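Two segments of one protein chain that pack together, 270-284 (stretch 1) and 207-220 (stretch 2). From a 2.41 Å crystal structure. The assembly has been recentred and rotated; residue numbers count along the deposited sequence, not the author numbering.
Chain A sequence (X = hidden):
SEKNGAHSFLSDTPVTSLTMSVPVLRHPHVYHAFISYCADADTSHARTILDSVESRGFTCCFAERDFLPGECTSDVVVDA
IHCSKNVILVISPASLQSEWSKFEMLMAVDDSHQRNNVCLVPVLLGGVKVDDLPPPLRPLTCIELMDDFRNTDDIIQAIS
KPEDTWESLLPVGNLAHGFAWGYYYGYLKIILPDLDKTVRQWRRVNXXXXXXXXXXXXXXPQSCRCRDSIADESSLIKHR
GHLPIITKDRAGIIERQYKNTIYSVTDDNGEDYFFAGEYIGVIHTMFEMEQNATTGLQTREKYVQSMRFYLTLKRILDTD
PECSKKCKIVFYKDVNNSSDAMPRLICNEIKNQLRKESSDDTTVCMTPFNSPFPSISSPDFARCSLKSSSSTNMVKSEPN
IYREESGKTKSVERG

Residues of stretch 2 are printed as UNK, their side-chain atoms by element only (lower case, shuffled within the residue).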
# COMPACT_ATOMS: atom_id res chain seq x y z
N GLY A 270 23.77 27.70 23.50
CA GLY A 270 22.81 28.75 23.26
C GLY A 270 22.62 29.12 21.81
O GLY A 270 21.82 30.02 21.52
N GLU A 271 23.34 28.48 20.89
CA GLU A 271 23.17 28.75 19.47
C GLU A 271 21.83 28.22 18.98
O GLU A 271 21.52 27.03 19.16
CB GLU A 271 24.31 28.12 18.67
CG GLU A 271 25.67 28.66 19.03
CD GLU A 271 25.90 30.04 18.48
OE1 GLU A 271 25.48 30.32 17.33
OE2 GLU A 271 26.51 30.86 19.20
N ASP A 272 21.05 29.09 18.35
CA ASP A 272 19.78 28.68 17.76
C ASP A 272 20.03 28.06 16.40
O ASP A 272 20.79 28.61 15.59
CB ASP A 272 18.82 29.86 17.63
CG ASP A 272 18.39 30.42 18.97
OD1 ASP A 272 18.59 29.72 19.98
OD2 ASP A 272 17.90 31.57 19.02
N TYR A 273 19.40 26.92 16.15
CA TYR A 273 19.45 26.24 14.86
C TYR A 273 18.03 26.16 14.30
O TYR A 273 17.09 25.82 15.03
CB TYR A 273 20.06 24.85 15.00
CG TYR A 273 21.57 24.88 15.08
CD1 TYR A 273 22.22 25.10 16.29
CD2 TYR A 273 22.35 24.70 13.94
CE1 TYR A 273 23.60 25.13 16.37
CE2 TYR A 273 23.73 24.73 14.01
CZ TYR A 273 24.35 24.94 15.22
OH TYR A 273 25.73 24.97 15.29
N PHE A 274 17.89 26.47 13.02
CA PHE A 274 16.60 26.54 12.36
C PHE A 274 16.42 25.36 11.41
O PHE A 274 17.38 24.85 10.82
CB PHE A 274 16.46 27.85 11.57
CG PHE A 274 16.41 29.08 12.43
CD1 PHE A 274 17.58 29.68 12.86
CD2 PHE A 274 15.20 29.65 12.78
CE1 PHE A 274 17.54 30.83 13.65
CE2 PHE A 274 15.15 30.80 13.56
CZ PHE A 274 16.33 31.38 14.00
N PHE A 275 15.17 24.92 11.27
CA PHE A 275 14.89 23.82 10.37
C PHE A 275 13.43 23.87 9.93
O PHE A 275 12.55 24.29 10.70
CB PHE A 275 15.19 22.47 11.04
CG PHE A 275 14.34 22.17 12.25
CD1 PHE A 275 14.65 22.71 13.50
CD2 PHE A 275 13.23 21.34 12.15
CE1 PHE A 275 13.88 22.43 14.61
CE2 PHE A 275 12.45 21.06 13.26
CZ PHE A 275 12.77 21.60 14.49
N ALA A 276 13.20 23.47 8.69
CA ALA A 276 11.85 23.13 8.25
C ALA A 276 11.58 21.69 8.63
O ALA A 276 12.38 20.80 8.34
CB ALA A 276 11.70 23.33 6.75
N GLY A 277 10.46 21.45 9.30
CA GLY A 277 10.18 20.12 9.82
C GLY A 277 8.70 19.85 9.93
O GLY A 277 7.89 20.76 10.12
N GLU A 278 8.35 18.57 9.81
CA GLU A 278 6.98 18.13 9.99
C GLU A 278 6.99 16.62 10.18
O GLU A 278 7.98 15.94 9.90
CB GLU A 278 6.11 18.52 8.79
CG GLU A 278 6.56 17.88 7.48
CD GLU A 278 5.92 18.53 6.26
OE1 GLU A 278 5.72 19.76 6.29
OE2 GLU A 278 5.60 17.81 5.29
N TYR A 279 5.87 16.10 10.68
CA TYR A 279 5.69 14.66 10.76
C TYR A 279 5.40 14.09 9.38
O TYR A 279 4.86 14.77 8.50
CB TYR A 279 4.54 14.31 11.71
CG TYR A 279 4.83 14.50 13.19
CD1 TYR A 279 5.53 13.54 13.90
CD2 TYR A 279 4.38 15.62 13.87
CE1 TYR A 279 5.79 13.70 15.25
CE2 TYR A 279 4.63 15.79 15.21
CZ TYR A 279 5.33 14.82 15.90
OH TYR A 279 5.59 14.98 17.24
N ILE A 280 5.79 12.83 9.18
CA ILE A 280 5.31 12.03 8.06
C ILE A 280 3.89 11.60 8.43
O ILE A 280 3.70 10.64 9.18
CB ILE A 280 6.21 10.83 7.77
CG1 ILE A 280 7.65 11.29 7.56
CG2 ILE A 280 5.70 10.07 6.56
CD1 ILE A 280 8.60 10.16 7.21
N GLY A 281 2.89 12.32 7.92
CA GLY A 281 1.53 12.15 8.42
C GLY A 281 0.94 10.78 8.13
O GLY A 281 0.06 10.32 8.87
N VAL A 282 1.41 10.11 7.08
CA VAL A 282 0.80 8.85 6.67
C VAL A 282 1.04 7.75 7.71
O VAL A 282 0.22 6.83 7.84
CB VAL A 282 1.32 8.44 5.28
CG1 VAL A 282 2.79 8.03 5.34
CG2 VAL A 282 0.47 7.31 4.70
N ILE A 283 2.13 7.83 8.48
CA ILE A 283 2.41 6.75 9.44
C ILE A 283 1.38 6.70 10.56
O ILE A 283 1.21 5.65 11.18
CB ILE A 283 3.83 6.88 10.02
CG1 ILE A 283 3.92 8.06 10.99
CG2 ILE A 283 4.85 7.02 8.89
CD1 ILE A 283 5.33 8.34 11.49
N HIS A 284 0.67 7.80 10.82
CA HIS A 284 -0.35 7.81 11.87
C HIS A 284 -1.43 6.77 11.61
O HIS A 284 -2.09 6.31 12.55
CB HIS A 284 -0.97 9.20 11.99
CG HIS A 284 -1.74 9.41 13.25
ND1 HIS A 284 -1.12 9.68 14.46
CD2 HIS A 284 -3.07 9.37 13.51
CE1 HIS A 284 -2.04 9.81 15.40
NE2 HIS A 284 -3.23 9.63 14.85
N UNK A 207 19.04 35.58 8.48
CA UNK A 207 20.31 35.47 9.20
C UNK A 207 20.47 34.10 9.85
O UNK A 207 21.00 33.97 10.96
n UNK A 207 20.40 38.99 10.06
o UNK A 207 21.89 37.86 8.81
c UNK A 207 20.46 36.58 10.24
c UNK A 207 20.98 37.87 9.64
N UNK A 208 20.00 33.06 9.16
CA UNK A 208 20.18 31.69 9.61
C UNK A 208 21.35 31.01 8.92
O UNK A 208 21.46 29.78 8.96
c UNK A 208 18.90 30.88 9.40
N UNK A 209 22.22 31.79 8.28
CA UNK A 209 23.35 31.22 7.55
C UNK A 209 24.27 30.46 8.50
O UNK A 209 24.68 30.99 9.54
c UNK A 209 23.34 33.04 5.75
o UNK A 209 22.23 32.50 3.70
o UNK A 209 23.86 31.18 4.35
c UNK A 209 23.13 32.18 4.51
c UNK A 209 24.13 32.33 6.84
N UNK A 210 24.59 29.22 8.14
CA UNK A 210 25.39 28.35 8.98
C UNK A 210 24.65 27.72 10.13
O UNK A 210 25.21 26.84 10.79
N UNK A 211 23.41 28.13 10.39
CA UNK A 211 22.61 27.59 11.48
C UNK A 211 21.32 26.94 10.98
O UNK A 211 20.35 26.84 11.73
c UNK A 211 23.52 29.33 13.12
n UNK A 211 27.74 29.25 14.74
c UNK A 211 24.24 28.37 14.05
n UNK A 211 26.87 27.85 13.15
c UNK A 211 26.69 28.68 14.17
c UNK A 211 22.29 28.69 12.49
n UNK A 211 25.46 28.94 14.61
N UNK A 212 21.30 26.51 9.72
CA UNK A 212 20.09 25.93 9.14
C UNK A 212 20.46 25.09 7.93
O UNK A 212 21.20 25.55 7.05
c UNK A 212 15.18 26.92 7.42
c UNK A 212 19.11 27.03 8.73
c UNK A 212 17.83 26.51 8.11
s UNK A 212 16.70 27.84 7.68
N UNK A 213 19.95 23.86 7.89
CA UNK A 213 20.14 22.98 6.75
C UNK A 213 19.14 23.33 5.65
O UNK A 213 18.09 23.92 5.88
c UNK A 213 19.96 21.52 7.17
o UNK A 213 19.79 20.67 6.04
N UNK A 214 19.50 22.94 4.42
CA UNK A 214 18.61 23.10 3.28
C UNK A 214 17.45 22.12 3.28
O UNK A 214 16.44 22.38 2.63
o UNK A 214 20.95 22.57 -0.18
c UNK A 214 21.27 23.59 0.47
c UNK A 214 19.38 22.94 1.97
o UNK A 214 22.16 24.38 0.09
c UNK A 214 20.55 23.87 1.77
N UNK A 215 17.58 20.99 3.98
CA UNK A 215 16.66 19.89 3.80
C UNK A 215 15.40 20.07 4.65
O UNK A 215 15.36 20.82 5.62
c UNK A 215 20.21 16.39 2.76
n UNK A 215 21.38 17.29 2.97
c UNK A 215 17.32 18.56 4.15
c UNK A 215 19.01 16.78 3.61
c UNK A 215 18.51 18.18 3.27
N UNK A 216 14.35 19.36 4.24
CA UNK A 216 13.12 19.24 5.01
C UNK A 216 13.23 18.00 5.90
O UNK A 216 13.39 16.89 5.40
c UNK A 216 9.48 18.62 3.72
c UNK A 216 11.91 19.12 4.08
c UNK A 216 10.56 18.88 4.76
c UNK A 216 10.19 20.05 5.66
N UNK A 217 13.17 18.21 7.21
CA UNK A 217 13.30 17.11 8.16
C UNK A 217 11.93 16.49 8.41
O UNK A 217 11.00 17.18 8.82
c UNK A 217 15.41 17.89 9.32
c UNK A 217 18.12 18.43 9.04
c UNK A 217 16.36 16.99 9.77
c UNK A 217 15.84 19.06 8.72
c UNK A 217 17.71 17.25 9.63
c UNK A 217 17.19 19.33 8.58
c UNK A 217 13.94 17.60 9.46
N UNK A 218 11.82 15.19 8.13
CA UNK A 218 10.57 14.46 8.23
C UNK A 218 10.65 13.54 9.44
O UNK A 218 11.54 12.68 9.51
c UNK A 218 8.94 15.29 5.62
c UNK A 218 10.26 13.49 4.48
c UNK A 218 10.30 13.66 6.96
c UNK A 218 10.21 14.44 5.66
N UNK A 219 9.74 13.72 10.39
CA UNK A 219 9.84 13.07 11.69
C UNK A 219 9.02 11.79 11.70
O UNK A 219 7.85 11.78 11.30
c UNK A 219 11.43 15.00 13.90
c UNK A 219 11.15 17.37 12.52
c UNK A 219 9.40 14.02 12.80
c UNK A 219 10.25 16.34 12.33
c UNK A 219 10.37 15.15 13.03
c UNK A 219 12.34 16.02 14.09
c UNK A 219 12.20 17.21 13.40
N UNK A 220 9.65 10.71 12.18
CA UNK A 220 9.12 9.36 12.11
C UNK A 220 9.23 8.76 13.51
O UNK A 220 10.17 8.00 13.80
c UNK A 220 9.20 7.26 10.64
c UNK A 220 9.88 8.53 11.07
c UNK A 220 7.87 5.30 11.14
c UNK A 220 8.68 5.66 8.91
c UNK A 220 7.97 4.89 9.82
c UNK A 220 9.29 6.83 9.33
c UNK A 220 8.48 6.48 11.54
O HOH W 1 18.08 22.91 9.44
O HOH W 2 16.13 22.82 7.61

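Position 207 carries two carbons, the second bearing one oxygen and one nitrogen, an amide: Asn207, whose end leads away from stretch 1. Position 208 has a single carbon, CB, 3.9 Å from Phe274 CD1, hence Ala208. At 209 three carbons end in two oxygens, a carboxylate out of reach of stretch 1: Glu209. Position 210 has no side-chain atoms, and its phi of 78° favours the same reading, Gly210.

Position 211 shows three carbons, a nitrogen, then a carbon with two more nitrogens, a guanidinium: Arg211. Its N bonds Ala208 O at 2.9 Å, closing a type II turn. Arg211 NE forms a salt bridge with Glu271 OE1 at 3.1 Å, and Arg211 CD lies over the Tyr273 ring, 3.8 Å from its centroid.

Position 212 is an unbranched run of two carbons, sulfur and carbon, a thioether: Met212, with SD 3.9 Å from Phe274 CB. Position 213, one carbon and one oxygen, is Ser213; its OG accepts a 3.0 Å bond from N of 215. Position 214 repeats the three-carbon carboxylate, out of reach of stretch 1: Glu214. Four carbons in a row ending in nitrogen make 215 Lys215, its end leading away.

Position 216 has four carbons forked at the second, so Leu216, with CD1 3.8 Å from Ala276 CB. One carbon and a six-carbon ring without oxygen identify 217 as Phe217, whose CD2 is 4.2 Å from Phe275 CB. The fork recurs at 218: Leu218, with CB 3.6 Å from Ile280 CG1. A bare six-carbon ring returns at 219, Phe219, its edge facing Gly277 CA; an ideal CB on Gly277 would fall 2.9 Å from Phe219 CE2, a clash. At 220 one carbon and a six-carbon ring with no oxygen take Ile283 CG2 over the ring face, 4.1 Å from the centroid: Phe220.

The contact works as a parallel strand pairing, the axes 26° apart. Ala276 O accepts from Phe217 N (2.9 Å), Phe217 O from Glu278 N (3.2 Å), Glu278 O from Phe219 N (2.9 Å), and Phe219 O from Ile280 N (3.1 Å), so the ladder alternates between strands. Earlier, Phe274 N bonds Arg211 O at 2.8 Å. Where the hidden chain turns a corner at 214 and 215, water bridges: one water joins Ser213 N (2.6 Å) to Phe274 O (2.5 Å), and another links Ser213 O (2.8 Å) and Lys215 O (2.9 Å) to Ala276 N (3.2 Å). In all, 1066 Å² is buried.

Stretch 2, residues 207-220: NAEGRMSEKLFLFF
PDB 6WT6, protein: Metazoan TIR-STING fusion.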